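Local atomic coordinates of lovastatin nonaketide synthase, polyketide synthase component (Aspergillus terreus, PDB entry 7CPX), a protein that builds the nonaketide core of lovastatin, dihydromonacolin L, from malonyl-CoA by iterative condensation, methylation and reduction, working as a homodimer together with the enoyl reductase LovC. Residues Leu638-Thr650 with Ser901-Ala913. The protein carries 2 engineered substitutions. Numbering follows the deposited sequence.
Sequences LVRLLEAARIRFT and SSFDADEFMRAVA
Ala-644, the last residue of helix 624-644, and Ala-645 just after it press against helix 905-911 through their methyls: Ala-644 CB meets Ala-911 CB at 3.6 Å, and Ala-645 CB sits between Phe-903 and the Phe-908 ring. Here the axes of helices 638-644 and 905-911 pass 8.9 Å apart, their directions 128° apart. With CG anti to the backbone N (chi1 177°), Phe-908 extends along the first helix and brings its ring edge to Leu-641 O. Val-912 CG2 lies over one face of this ring and, 3.9 Å away, also meets Leu-641 CD2. Further out, Asp-904 N donates a nearly straight 2.8 Å bond to Ala-645 O, tying the Schellman turn at Arg-646 to the N-cap residue of the second helix. Arg-646, bent at chi2, folds back so that NH1 holds Ala-644 O at 2.7 Å, which fixes the guanidinium with one face over Glu-907 CB. Glu-907 OE1, 3.6 Å from Arg-646 NH2, stands well out of that plane, leaving a charge-only salt bridge. The contact sets the chain leaving helix 883-898 beside the turn into strand 648-652 of the acyltransferase's parallel sheet, with Phe-887 against Phe-908 and Tyr-583 of helix 582-596 against Leu-641 and Val-912.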
ATOM      1  N   LEU A 638     -61.347  50.441  12.101  1.00187.30           N
ATOM      2  CA  LEU A 638     -60.626  49.270  11.615  1.00187.30           C
ATOM      3  C   LEU A 638     -60.195  49.440  10.162  1.00187.30           C
ATOM      4  O   LEU A 638     -59.062  49.102   9.805  1.00187.30           O
ATOM      5  CB  LEU A 638     -61.495  48.025  11.785  1.00187.30           C
ATOM      6  CG  LEU A 638     -61.734  47.637  13.247  1.00187.30           C
ATOM      7  CD1 LEU A 638     -62.906  46.684  13.376  1.00187.30           C
ATOM      8  CD2 LEU A 638     -60.479  47.021  13.850  1.00187.30           C
ATOM      9  N   VAL A 639     -61.076  49.967   9.309  1.00187.93           N
ATOM     10  CA  VAL A 639     -60.717  50.141   7.906  1.00187.93           C
ATOM     11  C   VAL A 639     -59.661  51.229   7.756  1.00187.93           C
ATOM     12  O   VAL A 639     -58.776  51.133   6.899  1.00187.93           O
ATOM     13  CB  VAL A 639     -61.970  50.433   7.057  1.00187.93           C
ATOM     14  CG1 VAL A 639     -62.553  51.787   7.399  1.00187.93           C
ATOM     15  CG2 VAL A 639     -61.642  50.345   5.570  1.00187.93           C
ATOM     16  N   ARG A 640     -59.733  52.283   8.573  1.00185.76           N
ATOM     17  CA  ARG A 640     -58.687  53.300   8.537  1.00185.76           C
ATOM     18  C   ARG A 640     -57.344  52.712   8.945  1.00185.76           C
ATOM     19  O   ARG A 640     -56.311  53.028   8.344  1.00185.76           O
ATOM     20  CB  ARG A 640     -59.055  54.476   9.442  1.00185.76           C
ATOM     21  CG  ARG A 640     -60.101  55.405   8.848  1.00185.76           C
ATOM     22  CD  ARG A 640     -60.140  56.742   9.571  1.00185.76           C
ATOM     23  NE  ARG A 640     -58.894  57.485   9.415  1.00185.76           N
ATOM     24  CZ  ARG A 640     -58.691  58.716   9.861  1.00185.76           C
ATOM     25  NH1 ARG A 640     -59.637  59.388  10.497  1.00185.76           N
ATOM     26  NH2 ARG A 640     -57.508  59.291   9.663  1.00185.76           N
ATOM     27  N   LEU A 641     -57.334  51.858   9.970  1.00177.27           N
ATOM     28  CA  LEU A 641     -56.095  51.196  10.361  1.00177.27           C
ATOM     29  C   LEU A 641     -55.572  50.307   9.241  1.00177.27           C
ATOM     30  O   LEU A 641     -54.370  50.296   8.954  1.00177.27           O
ATOM     31  CB  LEU A 641     -56.318  50.374  11.630  1.00177.27           C
ATOM     32  CG  LEU A 641     -56.575  51.163  12.915  1.00177.27           C
ATOM     33  CD1 LEU A 641     -57.053  50.234  14.017  1.00177.27           C
ATOM     34  CD2 LEU A 641     -55.323  51.906  13.350  1.00177.27           C
ATOM     35  N   LEU A 642     -56.464  49.553   8.596  1.00175.45           N
ATOM     36  CA  LEU A 642     -56.044  48.669   7.514  1.00175.45           C
ATOM     37  C   LEU A 642     -55.462  49.464   6.352  1.00175.45           C
ATOM     38  O   LEU A 642     -54.442  49.071   5.770  1.00175.45           O
ATOM     39  CB  LEU A 642     -57.224  47.817   7.051  1.00175.45           C
ATOM     40  CG  LEU A 642     -57.747  46.830   8.099  1.00175.45           C
ATOM     41  CD1 LEU A 642     -59.120  46.302   7.720  1.00175.45           C
ATOM     42  CD2 LEU A 642     -56.773  45.680   8.286  1.00175.45           C
ATOM     43  N   GLU A 643     -56.095  50.583   5.997  1.00175.11           N
ATOM     44  CA  GLU A 643     -55.557  51.433   4.942  1.00175.11           C
ATOM     45  C   GLU A 643     -54.235  52.061   5.358  1.00175.11           C
ATOM     46  O   GLU A 643     -53.354  52.266   4.515  1.00175.11           O
ATOM     47  CB  GLU A 643     -56.568  52.516   4.571  1.00175.11           C
ATOM     48  CG  GLU A 643     -57.817  51.983   3.890  1.00175.11           C
ATOM     49  CD  GLU A 643     -58.786  53.081   3.501  1.00175.11           C
ATOM     50  OE1 GLU A 643     -58.518  54.256   3.829  1.00175.11           O
ATOM     51  OE2 GLU A 643     -59.817  52.769   2.868  1.00175.11           O
ATOM     52  N   ALA A 644     -54.076  52.375   6.647  1.00167.19           N
ATOM     53  CA  ALA A 644     -52.788  52.850   7.135  1.00167.19           C
ATOM     54  C   ALA A 644     -51.697  51.819   6.888  1.00167.19           C
ATOM     55  O   ALA A 644     -50.539  52.181   6.653  1.00167.19           O
ATOM     56  CB  ALA A 644     -52.877  53.182   8.623  1.00167.19           C
ATOM     57  N   ALA A 645     -52.048  50.537   6.937  1.00161.88           N
ATOM     58  CA  ALA A 645     -51.140  49.463   6.566  1.00161.88           C
ATOM     59  C   ALA A 645     -51.039  49.287   5.056  1.00161.88           C
ATOM     60  O   ALA A 645     -50.383  48.347   4.596  1.00161.88           O
ATOM     61  CB  ALA A 645     -51.590  48.152   7.215  1.00161.88           C
ATOM     62  N   ARG A 646     -51.675  50.171   4.284  1.00163.75           N
ATOM     63  CA  ARG A 646     -51.641  50.114   2.824  1.00163.75           C
ATOM     64  C   ARG A 646     -52.164  48.773   2.315  1.00163.75           C
ATOM     65  O   ARG A 646     -51.519  48.091   1.517  1.00163.75           O
ATOM     66  CB  ARG A 646     -50.232  50.396   2.295  1.00163.75           C
ATOM     67  CG  ARG A 646     -49.914  51.880   2.148  1.00163.75           C
ATOM     68  CD  ARG A 646     -50.186  52.655   3.431  1.00163.75           C
ATOM     69  NE  ARG A 646     -49.887  54.075   3.295  1.00163.75           N
ATOM     70  CZ  ARG A 646     -50.020  54.964   4.270  1.00163.75           C
ATOM     71  NH1 ARG A 646     -50.433  54.611   5.476  1.00163.75           N
ATOM     72  NH2 ARG A 646     -49.732  56.240   4.028  1.00163.75           N
ATOM     73  N   ILE A 647     -53.345  48.394   2.789  1.00169.04           N
ATOM     74  CA  ILE A 647     -54.042  47.212   2.301  1.00169.04           C
ATOM     75  C   ILE A 647     -55.014  47.645   1.213  1.00169.04           C
ATOM     76  O   ILE A 647     -55.866  48.513   1.437  1.00169.04           O
ATOM     77  CB  ILE A 647     -54.775  46.495   3.447  1.00169.04           C
ATOM     78  CG1 ILE A 647     -53.771  46.000   4.490  1.00169.04           C
ATOM     79  CG2 ILE A 647     -55.597  45.340   2.903  1.00169.04           C
ATOM     80  CD1 ILE A 647     -54.406  45.524   5.779  1.00169.04           C
ATOM     81  N   ARG A 648     -54.886  47.044   0.033  1.00171.46           N
ATOM     82  CA  ARG A 648     -55.735  47.381  -1.102  1.00171.46           C
ATOM     83  C   ARG A 648     -57.016  46.561  -1.034  1.00171.46           C
ATOM     84  O   ARG A 648     -56.972  45.338  -0.875  1.00171.46           O
ATOM     85  CB  ARG A 648     -54.994  47.135  -2.415  1.00171.46           C
ATOM     86  CG  ARG A 648     -53.597  47.758  -2.453  1.00171.46           C
ATOM     87  CD  ARG A 648     -53.617  49.222  -2.018  1.00171.46           C
ATOM     88  NE  ARG A 648     -52.286  49.814  -1.978  1.00171.46           N
ATOM     89  CZ  ARG A 648     -52.018  51.015  -1.484  1.00171.46           C
ATOM     90  NH1 ARG A 648     -52.969  51.782  -0.975  1.00171.46           N
ATOM     91  NH2 ARG A 648     -50.763  51.457  -1.497  1.00171.46           N
ATOM     92  N   PHE A 649     -58.154  47.240  -1.168  1.00180.20           N
ATOM     93  CA  PHE A 649     -59.445  46.700  -0.772  1.00180.20           C
ATOM     94  C   PHE A 649     -60.374  46.505  -1.960  1.00180.20           C
ATOM     95  O   PHE A 649     -60.306  47.227  -2.959  1.00180.20           O
ATOM     96  CB  PHE A 649     -60.138  47.628   0.234  1.00180.20           C
ATOM     97  CG  PHE A 649     -59.772  47.362   1.661  1.00180.20           C
ATOM     98  CD1 PHE A 649     -60.522  46.486   2.426  1.00180.20           C
ATOM     99  CD2 PHE A 649     -58.688  47.994   2.243  1.00180.20           C
ATOM    100  CE1 PHE A 649     -60.193  46.239   3.743  1.00180.20           C
ATOM    101  CE2 PHE A 649     -58.353  47.751   3.559  1.00180.20           C
ATOM    102  CZ  PHE A 649     -59.107  46.874   4.311  1.00180.20           C
ATOM    103  N   THR A 650     -61.239  45.503  -1.830  1.00189.03           N
ATOM    104  CA  THR A 650     -62.493  45.414  -2.560  1.00189.03           C
ATOM    105  C   THR A 650     -63.614  45.368  -1.531  1.00189.03           C
ATOM    106  O   THR A 650     -63.486  44.723  -0.487  1.00189.03           O
ATOM    107  CB  THR A 650     -62.545  44.177  -3.467  1.00189.03           C
ATOM    108  OG1 THR A 650     -62.264  43.000  -2.699  1.00189.03           O
ATOM    109  CG2 THR A 650     -61.532  44.298  -4.595  1.00189.03           C
ATOM    110  N   SER A 901     -45.800  41.341   1.473  1.00147.32           N
ATOM    111  CA  SER A 901     -46.667  41.990   0.498  1.00147.32           C
ATOM    112  C   SER A 901     -48.085  42.161   1.021  1.00147.32           C
ATOM    113  O   SER A 901     -48.844  42.965   0.471  1.00147.32           O
ATOM    114  CB  SER A 901     -46.690  41.184  -0.800  1.00147.32           C
ATOM    115  OG  SER A 901     -47.193  39.877  -0.578  1.00147.32           O
ATOM    116  N   SER A 902     -48.457  41.421   2.067  1.00149.26           N
ATOM    117  CA  SER A 902     -49.813  41.522   2.595  1.00149.26           C
ATOM    118  C   SER A 902     -50.122  42.944   3.043  1.00149.26           C
ATOM    119  O   SER A 902     -51.205  43.470   2.764  1.00149.26           O
ATOM    120  CB  SER A 902     -49.993  40.549   3.759  1.00149.26           C
ATOM    121  OG  SER A 902     -49.185  40.919   4.862  1.00149.26           O
ATOM    122  N   PHE A 903     -49.184  43.582   3.736  1.00147.32           N
ATOM    123  CA  PHE A 903     -49.382  44.946   4.205  1.00147.32           C
ATOM    124  C   PHE A 903     -48.020  45.567   4.478  1.00147.32           C
ATOM    125  O   PHE A 903     -47.004  44.875   4.566  1.00147.32           O
ATOM    126  CB  PHE A 903     -50.262  44.982   5.458  1.00147.32           C
ATOM    127  CG  PHE A 903     -49.578  44.474   6.693  1.00147.32           C
ATOM    128  CD1 PHE A 903     -49.562  43.122   6.986  1.00147.32           C
ATOM    129  CD2 PHE A 903     -48.955  45.350   7.565  1.00147.32           C
ATOM    130  CE1 PHE A 903     -48.934  42.652   8.123  1.00147.32           C
ATOM    131  CE2 PHE A 903     -48.326  44.888   8.702  1.00147.32           C
ATOM    132  CZ  PHE A 903     -48.315  43.537   8.983  1.00147.32           C
ATOM    133  N   ASP A 904     -48.016  46.890   4.612  1.00151.05           N
ATOM    134  CA  ASP A 904     -46.804  47.654   4.873  1.00151.05           C
ATOM    135  C   ASP A 904     -46.796  48.077   6.337  1.00151.05           C
ATOM    136  O   ASP A 904     -47.649  48.862   6.765  1.00151.05           O
ATOM    137  CB  ASP A 904     -46.724  48.877   3.959  1.00151.05           C
ATOM    138  CG  ASP A 904     -45.380  49.575   4.033  1.00151.05           C
ATOM    139  OD1 ASP A 904     -44.738  49.534   5.103  1.00151.05           O
ATOM    140  OD2 ASP A 904     -44.964  50.169   3.015  1.00151.05           O
ATOM    141  N   ALA A 905     -45.834  47.555   7.097  1.00142.28           N
ATOM    142  CA  ALA A 905     -45.718  47.915   8.504  1.00142.28           C
ATOM    143  C   ALA A 905     -45.109  49.298   8.689  1.00142.28           C
ATOM    144  O   ALA A 905     -45.459  50.003   9.644  1.00142.28           O
ATOM    145  CB  ALA A 905     -44.879  46.875   9.244  1.00142.28           C
ATOM    146  N   ASP A 906     -44.201  49.700   7.798  1.00144.90           N
ATOM    147  CA  ASP A 906     -43.582  51.015   7.918  1.00144.90           C
ATOM    148  C   ASP A 906     -44.631  52.114   7.841  1.00144.90           C
ATOM    149  O   ASP A 906     -44.654  53.028   8.672  1.00144.90           O
ATOM    150  CB  ASP A 906     -42.527  51.198   6.827  1.00144.90           C
ATOM    151  CG  ASP A 906     -41.765  52.503   6.964  1.00144.90           C
ATOM    152  OD1 ASP A 906     -41.987  53.223   7.960  1.00144.90           O
ATOM    153  OD2 ASP A 906     -40.946  52.810   6.073  1.00144.90           O
ATOM    154  N   GLU A 907     -45.528  52.032   6.858  1.00155.26           N
ATOM    155  CA  GLU A 907     -46.593  53.023   6.752  1.00155.26           C
ATOM    156  C   GLU A 907     -47.551  52.928   7.933  1.00155.26           C
ATOM    157  O   GLU A 907     -48.042  53.951   8.429  1.00155.26           O
ATOM    158  CB  GLU A 907     -47.346  52.840   5.435  1.00155.26           C
ATOM    159  CG  GLU A 907     -46.477  52.982   4.195  1.00155.26           C
ATOM    160  CD  GLU A 907     -45.914  54.380   4.030  1.00155.26           C
ATOM    161  OE1 GLU A 907     -46.354  55.292   4.761  1.00155.26           O
ATOM    162  OE2 GLU A 907     -45.030  54.567   3.167  1.00155.26           O
ATOM    163  N   PHE A 908     -47.831  51.708   8.395  1.00156.58           N
ATOM    164  CA  PHE A 908     -48.746  51.535   9.518  1.00156.58           C
ATOM    165  C   PHE A 908     -48.223  52.244  10.759  1.00156.58           C
ATOM    166  O   PHE A 908     -48.972  52.939  11.455  1.00156.58           O
ATOM    167  CB  PHE A 908     -48.955  50.047   9.795  1.00156.58           C
ATOM    168  CG  PHE A 908     -49.830  49.771  10.982  1.00156.58           C
ATOM    169  CD1 PHE A 908     -51.206  49.723  10.845  1.00156.58           C
ATOM    170  CD2 PHE A 908     -49.278  49.562  12.233  1.00156.58           C
ATOM    171  CE1 PHE A 908     -52.014  49.471  11.934  1.00156.58           C
ATOM    172  CE2 PHE A 908     -50.082  49.309  13.327  1.00156.58           C
ATOM    173  CZ  PHE A 908     -51.452  49.264  13.177  1.00156.58           C
ATOM    174  N   MET A 909     -46.932  52.081  11.054  1.00148.64           N
ATOM    175  CA  MET A 909     -46.335  52.783  12.182  1.00148.64           C
ATOM    176  C   MET A 909     -46.093  54.254  11.885  1.00148.64           C
ATOM    177  O   MET A 909     -45.941  55.047  12.820  1.00148.64           O
ATOM    178  CB  MET A 909     -45.024  52.108  12.586  1.00148.64           C
ATOM    179  CG  MET A 909     -45.217  50.727  13.188  1.00148.64           C
ATOM    180  SD  MET A 909     -46.237  50.735  14.680  1.00148.64           S
ATOM    181  CE  MET A 909     -45.167  51.575  15.844  1.00148.64           C
ATOM    182  N   ARG A 910     -46.043  54.635  10.607  1.00153.48           N
ATOM    183  CA  ARG A 910     -46.072  56.051  10.266  1.00153.48           C
ATOM    184  C   ARG A 910     -47.386  56.676  10.708  1.00153.48           C
ATOM    185  O   ARG A 910     -47.409  57.798  11.226  1.00153.48           O
ATOM    186  CB  ARG A 910     -45.872  56.229   8.761  1.00153.48           C
ATOM    187  CG  ARG A 910     -45.395  57.613   8.349  1.00153.48           C
ATOM    188  CD  ARG A 910     -43.936  57.827   8.718  1.00153.48           C
ATOM    189  NE  ARG A 910     -43.065  56.847   8.081  1.00153.48           N
ATOM    190  CZ  ARG A 910     -41.781  56.682   8.368  1.00153.48           C
ATOM    191  NH1 ARG A 910     -41.178  57.416   9.289  1.00153.48           N
ATOM    192  NH2 ARG A 910     -41.085  55.755   7.716  1.00153.48           N
ATOM    193  N   ALA A 911     -48.491  55.956  10.512  1.00161.11           N
ATOM    194  CA  ALA A 911     -49.788  56.430  10.978  1.00161.11           C
ATOM    195  C   ALA A 911     -49.959  56.186  12.473  1.00161.11           C
ATOM    196  O   ALA A 911     -50.285  57.109  13.227  1.00161.11           O
ATOM    197  CB  ALA A 911     -50.909  55.744  10.195  1.00161.11           C
ATOM    198  N   VAL A 912     -49.742  54.952  12.916  1.00160.47           N
ATOM    199  CA  VAL A 912     -49.897  54.603  14.324  1.00160.47           C
ATOM    200  C   VAL A 912     -48.615  54.947  15.069  1.00160.47           C
ATOM    201  O   VAL A 912     -47.523  54.509  14.687  1.00160.47           O
ATOM    202  CB  VAL A 912     -50.245  53.116  14.483  1.00160.47           C
ATOM    203  CG1 VAL A 912     -50.184  52.712  15.948  1.00160.47           C
ATOM    204  CG2 VAL A 912     -51.620  52.834  13.905  1.00160.47           C
ATOM    205  N   ALA A 913     -48.746  55.719  16.141  1.00154.46           N
ATOM    206  CA  ALA A 913     -47.613  56.139  16.957  1.00154.46           C
ATOM    207  C   ALA A 913     -46.550  56.838  16.106  1.00154.46           C
ATOM    208  O   ALA A 913     -45.432  56.331  15.960  1.00154.46           O
ATOM    209  CB  ALA A 913     -47.015  54.952  17.699  1.00154.46           C
TER